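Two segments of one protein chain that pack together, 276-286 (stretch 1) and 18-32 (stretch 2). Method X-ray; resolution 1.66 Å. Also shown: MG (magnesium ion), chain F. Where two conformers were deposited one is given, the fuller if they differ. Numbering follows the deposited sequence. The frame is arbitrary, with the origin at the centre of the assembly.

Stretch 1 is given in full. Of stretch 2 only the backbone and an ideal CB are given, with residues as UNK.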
# COMPACT_ATOMS: atom_id res chain seq x y z
N TYR A 276 -7.12 9.72 2.81
CA TYR A 276 -6.91 10.40 4.10
C TYR A 276 -6.51 9.39 5.15
O TYR A 276 -7.07 8.24 5.22
CB TYR A 276 -8.27 11.02 4.56
CG TYR A 276 -8.72 12.04 3.57
CD1 TYR A 276 -8.27 13.37 3.70
CD2 TYR A 276 -9.57 11.70 2.51
CE1 TYR A 276 -8.69 14.34 2.74
CE2 TYR A 276 -9.96 12.67 1.54
CZ TYR A 276 -9.50 13.96 1.69
OH TYR A 276 -9.93 14.90 0.80
N VAL A 277 -5.58 9.77 6.01
CA VAL A 277 -5.13 8.86 7.04
C VAL A 277 -5.22 9.59 8.40
O VAL A 277 -4.56 10.65 8.59
CB VAL A 277 -3.66 8.45 6.78
CG1 VAL A 277 -3.22 7.44 7.84
CG2 VAL A 277 -3.42 7.87 5.36
N ASP A 278 -5.95 9.01 9.36
CA ASP A 278 -6.04 9.59 10.68
C ASP A 278 -4.86 9.18 11.51
O ASP A 278 -4.35 10.00 12.28
CB ASP A 278 -7.39 9.12 11.30
CG ASP A 278 -7.76 9.85 12.64
OD1 ASP A 278 -7.19 10.89 12.95
OD2 ASP A 278 -8.54 9.28 13.40
N TYR A 279 -4.37 7.97 11.42
CA TYR A 279 -3.13 7.61 12.16
C TYR A 279 -2.49 6.39 11.50
O TYR A 279 -3.16 5.66 10.73
CB TYR A 279 -3.43 7.32 13.65
CG TYR A 279 -4.26 6.07 13.93
CD1 TYR A 279 -3.77 4.75 13.69
CD2 TYR A 279 -5.53 6.22 14.44
CE1 TYR A 279 -4.56 3.64 13.98
CE2 TYR A 279 -6.34 5.11 14.70
CZ TYR A 279 -5.84 3.82 14.48
OH TYR A 279 -6.60 2.71 14.77
N VAL A 280 -1.22 6.21 11.83
CA VAL A 280 -0.52 4.96 11.58
C VAL A 280 0.15 4.60 12.86
O VAL A 280 0.77 5.48 13.55
CB VAL A 280 0.42 5.01 10.39
CG1 VAL A 280 1.47 6.17 10.54
CG2 VAL A 280 1.11 3.63 10.21
N ARG A 281 0.06 3.34 13.22
CA ARG A 281 0.65 2.88 14.50
C ARG A 281 1.36 1.53 14.27
O ARG A 281 0.85 0.64 13.59
CB ARG A 281 -0.40 2.72 15.59
CG ARG A 281 -1.08 4.03 15.97
CD ARG A 281 -2.28 3.72 16.89
NE ARG A 281 -2.95 5.00 17.18
CZ ARG A 281 -4.22 5.15 17.60
NH1 ARG A 281 -5.02 4.09 17.89
NH2 ARG A 281 -4.70 6.37 17.80
N VAL A 282 2.56 1.41 14.84
CA VAL A 282 3.33 0.17 14.73
C VAL A 282 3.69 -0.26 16.17
O VAL A 282 4.05 0.62 17.01
CB VAL A 282 4.60 0.40 13.93
CG1 VAL A 282 5.41 -0.90 13.83
CG2 VAL A 282 4.22 0.84 12.54
N TRP A 283 3.59 -1.54 16.43
CA TRP A 283 4.00 -2.09 17.73
C TRP A 283 4.93 -3.25 17.50
O TRP A 283 4.88 -3.91 16.45
CB TRP A 283 2.84 -2.64 18.56
CG TRP A 283 1.76 -1.66 18.97
CD1 TRP A 283 1.59 -1.05 20.22
CD2 TRP A 283 0.68 -1.17 18.13
NE1 TRP A 283 0.46 -0.25 20.23
CE2 TRP A 283 -0.13 -0.27 18.98
CE3 TRP A 283 0.27 -1.44 16.79
CZ2 TRP A 283 -1.31 0.32 18.51
CZ3 TRP A 283 -0.88 -0.82 16.34
CH2 TRP A 283 -1.65 0.01 17.16
N GLU A 284 5.77 -3.49 18.48
CA GLU A 284 6.57 -4.73 18.48
C GLU A 284 6.19 -5.55 19.72
O GLU A 284 5.77 -5.01 20.75
CB GLU A 284 8.10 -4.51 18.29
CG GLU A 284 8.50 -3.93 16.91
CD GLU A 284 9.99 -3.65 16.74
OE1 GLU A 284 10.61 -3.05 17.63
OE2 GLU A 284 10.53 -3.96 15.70
N LYS A 285 6.29 -6.85 19.56
CA LYS A 285 5.84 -7.83 20.59
C LYS A 285 6.99 -8.05 21.53
O LYS A 285 8.12 -8.12 21.08
CB LYS A 285 5.45 -9.16 19.87
CG LYS A 285 4.73 -10.14 20.74
CD LYS A 285 5.04 -11.55 20.28
CE LYS A 285 4.05 -11.87 19.21
NZ LYS A 285 4.20 -13.27 18.74
N SER A 286 6.70 -8.16 22.84
CA SER A 286 7.74 -7.78 23.86
C SER A 286 8.15 -8.93 24.75
O SER A 286 7.28 -9.70 25.15
CB SER A 286 7.23 -6.58 24.72
OG SER A 286 6.82 -5.46 23.88
N UNK A 18 -2.26 -13.07 25.11
CA UNK A 18 -1.15 -13.19 26.05
C UNK A 18 0.08 -12.38 25.64
O UNK A 18 0.94 -12.11 26.48
CB UNK A 18 -0.76 -14.66 26.20
N UNK A 19 0.15 -11.96 24.35
CA UNK A 19 1.24 -11.10 23.90
C UNK A 19 1.22 -9.67 24.50
O UNK A 19 0.14 -9.13 24.73
CB UNK A 19 1.19 -11.01 22.37
N UNK A 20 2.39 -9.05 24.64
CA UNK A 20 2.51 -7.68 25.13
C UNK A 20 2.96 -6.85 23.95
O UNK A 20 3.82 -7.32 23.19
CB UNK A 20 3.48 -7.57 26.31
N UNK A 21 2.41 -5.65 23.81
CA UNK A 21 2.77 -4.82 22.61
C UNK A 21 3.28 -3.47 23.02
O UNK A 21 2.64 -2.79 23.83
CB UNK A 21 1.57 -4.64 21.68
N UNK A 22 4.41 -3.04 22.46
CA UNK A 22 5.04 -1.72 22.74
C UNK A 22 5.04 -0.86 21.49
O UNK A 22 5.50 -1.29 20.42
CB UNK A 22 6.47 -1.89 23.25
N UNK A 23 4.44 0.32 21.61
CA UNK A 23 4.36 1.18 20.47
C UNK A 23 5.75 1.66 20.05
O UNK A 23 6.65 1.82 20.94
CB UNK A 23 3.44 2.37 20.77
N UNK A 24 5.97 1.77 18.72
CA UNK A 24 7.25 2.18 18.14
C UNK A 24 7.01 3.51 17.44
O UNK A 24 6.43 3.55 16.33
CB UNK A 24 7.80 1.13 17.18
N UNK A 25 7.36 4.62 18.13
CA UNK A 25 7.20 5.94 17.57
C UNK A 25 7.94 6.20 16.27
O UNK A 25 7.48 7.00 15.49
CB UNK A 25 7.65 6.97 18.61
N UNK A 26 8.99 5.41 15.94
CA UNK A 26 9.66 5.61 14.64
C UNK A 26 8.84 5.31 13.42
O UNK A 26 9.25 5.66 12.30
CB UNK A 26 10.92 4.74 14.58
N UNK A 27 7.66 4.67 13.56
CA UNK A 27 6.80 4.62 12.38
C UNK A 27 5.36 4.77 12.83
O UNK A 27 4.43 4.24 12.20
CB UNK A 27 7.00 3.32 11.60
N UNK A 28 5.16 5.49 13.94
CA UNK A 28 3.79 5.80 14.36
C UNK A 28 3.57 7.28 14.32
O UNK A 28 4.48 8.06 14.67
CB UNK A 28 3.50 5.26 15.76
N UNK A 29 2.36 7.69 13.92
CA UNK A 29 2.13 9.13 13.79
C UNK A 29 0.61 9.32 13.88
O UNK A 29 -0.15 8.67 13.12
CB UNK A 29 2.70 9.69 12.49
N UNK A 30 0.17 10.21 14.78
CA UNK A 30 -1.30 10.58 14.87
C UNK A 30 -1.61 11.78 13.99
O UNK A 30 -2.79 12.20 13.90
CB UNK A 30 -1.70 10.90 16.31
N UNK A 31 -0.58 12.31 13.32
CA UNK A 31 -0.80 13.42 12.35
C UNK A 31 -1.47 14.64 12.96
O UNK A 31 -2.20 15.37 12.28
CB UNK A 31 -1.66 12.93 11.18
N UNK A 32 -1.17 14.85 14.23
CA UNK A 32 -1.71 16.04 14.93
C UNK A 32 -0.93 17.29 14.57
O UNK A 32 -1.46 18.36 14.77
CB UNK A 32 -1.68 15.84 16.45
MG MG F . -4.99 11.89 13.59

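Position 18 is free of stretch 1, so many residues would suit; it is Asn18. The CB of position 19 points toward the aliphatic part of Lys285, whose ammonium invites an acid or polar acceptor. Asp19 forms a long salt bridge, OD2 to Lys285 NZ, 3.8 Å. Position 20, sideways beside Ser286, is permissive; Gln20 O accepts a weak bond from Ser286 N (3.0 Å).

Position 21 shares a sheet face with Trp283 and Lys285, a broad apolar surface suited to an aromatic or large aliphatic residue. Trp21 fills it: its CE3 lies 3.8 Å from Trp283 CB, and Lys285 CB sits over its six-membered ring. Position 22 turns to the other face, its ideal CB 3.6 Å from Ser286 OG, so a small hydroxyl or another polar group would suit. Thr22 OG1 and Ser286 OG share a 2.9 Å hydrogen bond; its backbone N and O pair with Glu284. Position 23 returns to the face of Trp283, where a branched aliphatic would fit; Ile23 lays CG1 over the Trp283 five-membered ring.

At position 24 the CB points toward stretch 1, 5.1 Å from Glu284 OE1, favouring a long basic residue. Lys24 forms a salt bridge, NZ to Glu284 OE1, 3.5 Å. Positions 25 and 26, loosely constrained, are Trp25 and Ser26. At position 27 the ideal CB is 3.8 Å from Val282 CG2, so a small apolar residue suffices; Ala27 makes just that contact.

The CB of position 28 lies near Val282 N, a donor, which suits a short acceptor. Ser28 OG accepts from Val282 N (3.0 Å) and donates to Lys24 O. Position 29 pairs with the Val280 backbone and tolerates several side chains; Asp29 turns its carboxylate away, OD1 accepting from the backbone N of position 31.

Position 30 points away, yet Arg281 calls for an acid long enough to fold back. Glu30 does so: OE2 meets Arg281 NE and OE1 meets Arg281 NH2, both at 2.8 Å, and its backbone O, like Asp278 O, binds the magnesium. Position 31 has positive phi (57°), which would suit Gly or Asn, but its CB points toward stretch 1, 4.1 Å from Asp278 O and 4.5 Å from Val277 O, with Val277 CG1 beyond, favouring an apolar ring. Phe31 packs CE2 against Val277 CG1, 3.8 Å, and its CZ reaches Val280 CG1, 4.0 Å. Position 32 is unconstrained; Asn32 binds a magnesium-bound water.

Stretch 2 18-32: NDQWTIKWSASDEFN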
# COMPACT_ATOMS: atom_id res chain seq x y z
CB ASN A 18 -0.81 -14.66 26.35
CG ASN A 18 -1.92 -15.35 27.13
OD1 ASN A 18 -2.78 -14.67 27.72
ND2 ASN A 18 -1.91 -16.68 27.14
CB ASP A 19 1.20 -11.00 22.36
CG ASP A 19 1.51 -12.33 21.68
OD1 ASP A 19 2.32 -13.15 22.20
OD2 ASP A 19 0.98 -12.62 20.62
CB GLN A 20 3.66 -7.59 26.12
CG GLN A 20 3.40 -8.33 27.42
CD GLN A 20 2.42 -7.59 28.35
OE1 GLN A 20 2.40 -6.34 28.43
NE2 GLN A 20 1.63 -8.37 29.07
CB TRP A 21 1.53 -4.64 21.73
CG TRP A 21 1.00 -5.93 21.20
CD1 TRP A 21 -0.06 -6.72 21.72
CD2 TRP A 21 1.50 -6.65 20.02
NE1 TRP A 21 -0.23 -7.86 20.96
CE2 TRP A 21 0.69 -7.88 19.91
CE3 TRP A 21 2.52 -6.38 19.10
CZ2 TRP A 21 0.89 -8.78 18.89
CZ3 TRP A 21 2.70 -7.30 18.05
CH2 TRP A 21 1.91 -8.46 17.96
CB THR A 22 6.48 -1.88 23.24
OG1 THR A 22 6.38 -2.68 24.44
CG2 THR A 22 7.02 -0.52 23.61
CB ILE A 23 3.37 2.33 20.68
CG1 ILE A 23 2.91 2.81 19.26
CG2 ILE A 23 3.99 3.35 21.66
CD1 ILE A 23 1.49 3.30 19.11
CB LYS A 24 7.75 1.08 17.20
CG LYS A 24 8.03 -0.27 17.90
CD LYS A 24 8.92 -0.21 19.15
CE LYS A 24 10.39 -0.16 18.83
NZ LYS A 24 11.09 -0.55 20.09
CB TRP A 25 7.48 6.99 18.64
CG TRP A 25 6.30 7.00 19.57
CD1 TRP A 25 6.22 6.47 20.90
CD2 TRP A 25 4.95 7.48 19.25
NE1 TRP A 25 4.96 6.63 21.40
CE2 TRP A 25 4.13 7.22 20.44
CE3 TRP A 25 4.36 8.10 18.11
CZ2 TRP A 25 2.79 7.59 20.49
CZ3 TRP A 25 2.97 8.42 18.16
CH2 TRP A 25 2.22 8.19 19.32
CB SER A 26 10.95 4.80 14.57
OG SER A 26 10.59 3.47 14.92
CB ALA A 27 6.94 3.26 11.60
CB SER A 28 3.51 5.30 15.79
OG SER A 28 3.77 3.92 15.93
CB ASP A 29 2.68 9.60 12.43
CG ASP A 29 2.97 11.13 12.39
OD1 ASP A 29 2.19 11.93 13.02
OD2 ASP A 29 3.95 11.49 11.68
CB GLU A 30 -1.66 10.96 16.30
CG GLU A 30 -1.35 9.86 17.31
CD GLU A 30 -2.18 8.60 17.13
OE1 GLU A 30 -3.43 8.74 16.94
OE2 GLU A 30 -1.63 7.43 17.31
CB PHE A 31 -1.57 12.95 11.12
CG PHE A 31 -0.80 11.87 10.35
CD1 PHE A 31 0.50 12.10 9.88
CD2 PHE A 31 -1.37 10.58 10.22
CE1 PHE A 31 1.19 11.09 9.22
CE2 PHE A 31 -0.63 9.55 9.57
CZ PHE A 31 0.64 9.81 9.10
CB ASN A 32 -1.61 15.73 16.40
CG ASN A 32 -2.81 14.91 16.83
OD1 ASN A 32 -3.90 14.95 16.18
ND2 ASN A 32 -2.65 14.19 17.88
O HOH W 1 4.71 -10.74 24.26
O HOH W 2 -5.22 10.30 15.66
O HOH W 3 -5.52 13.27 15.49
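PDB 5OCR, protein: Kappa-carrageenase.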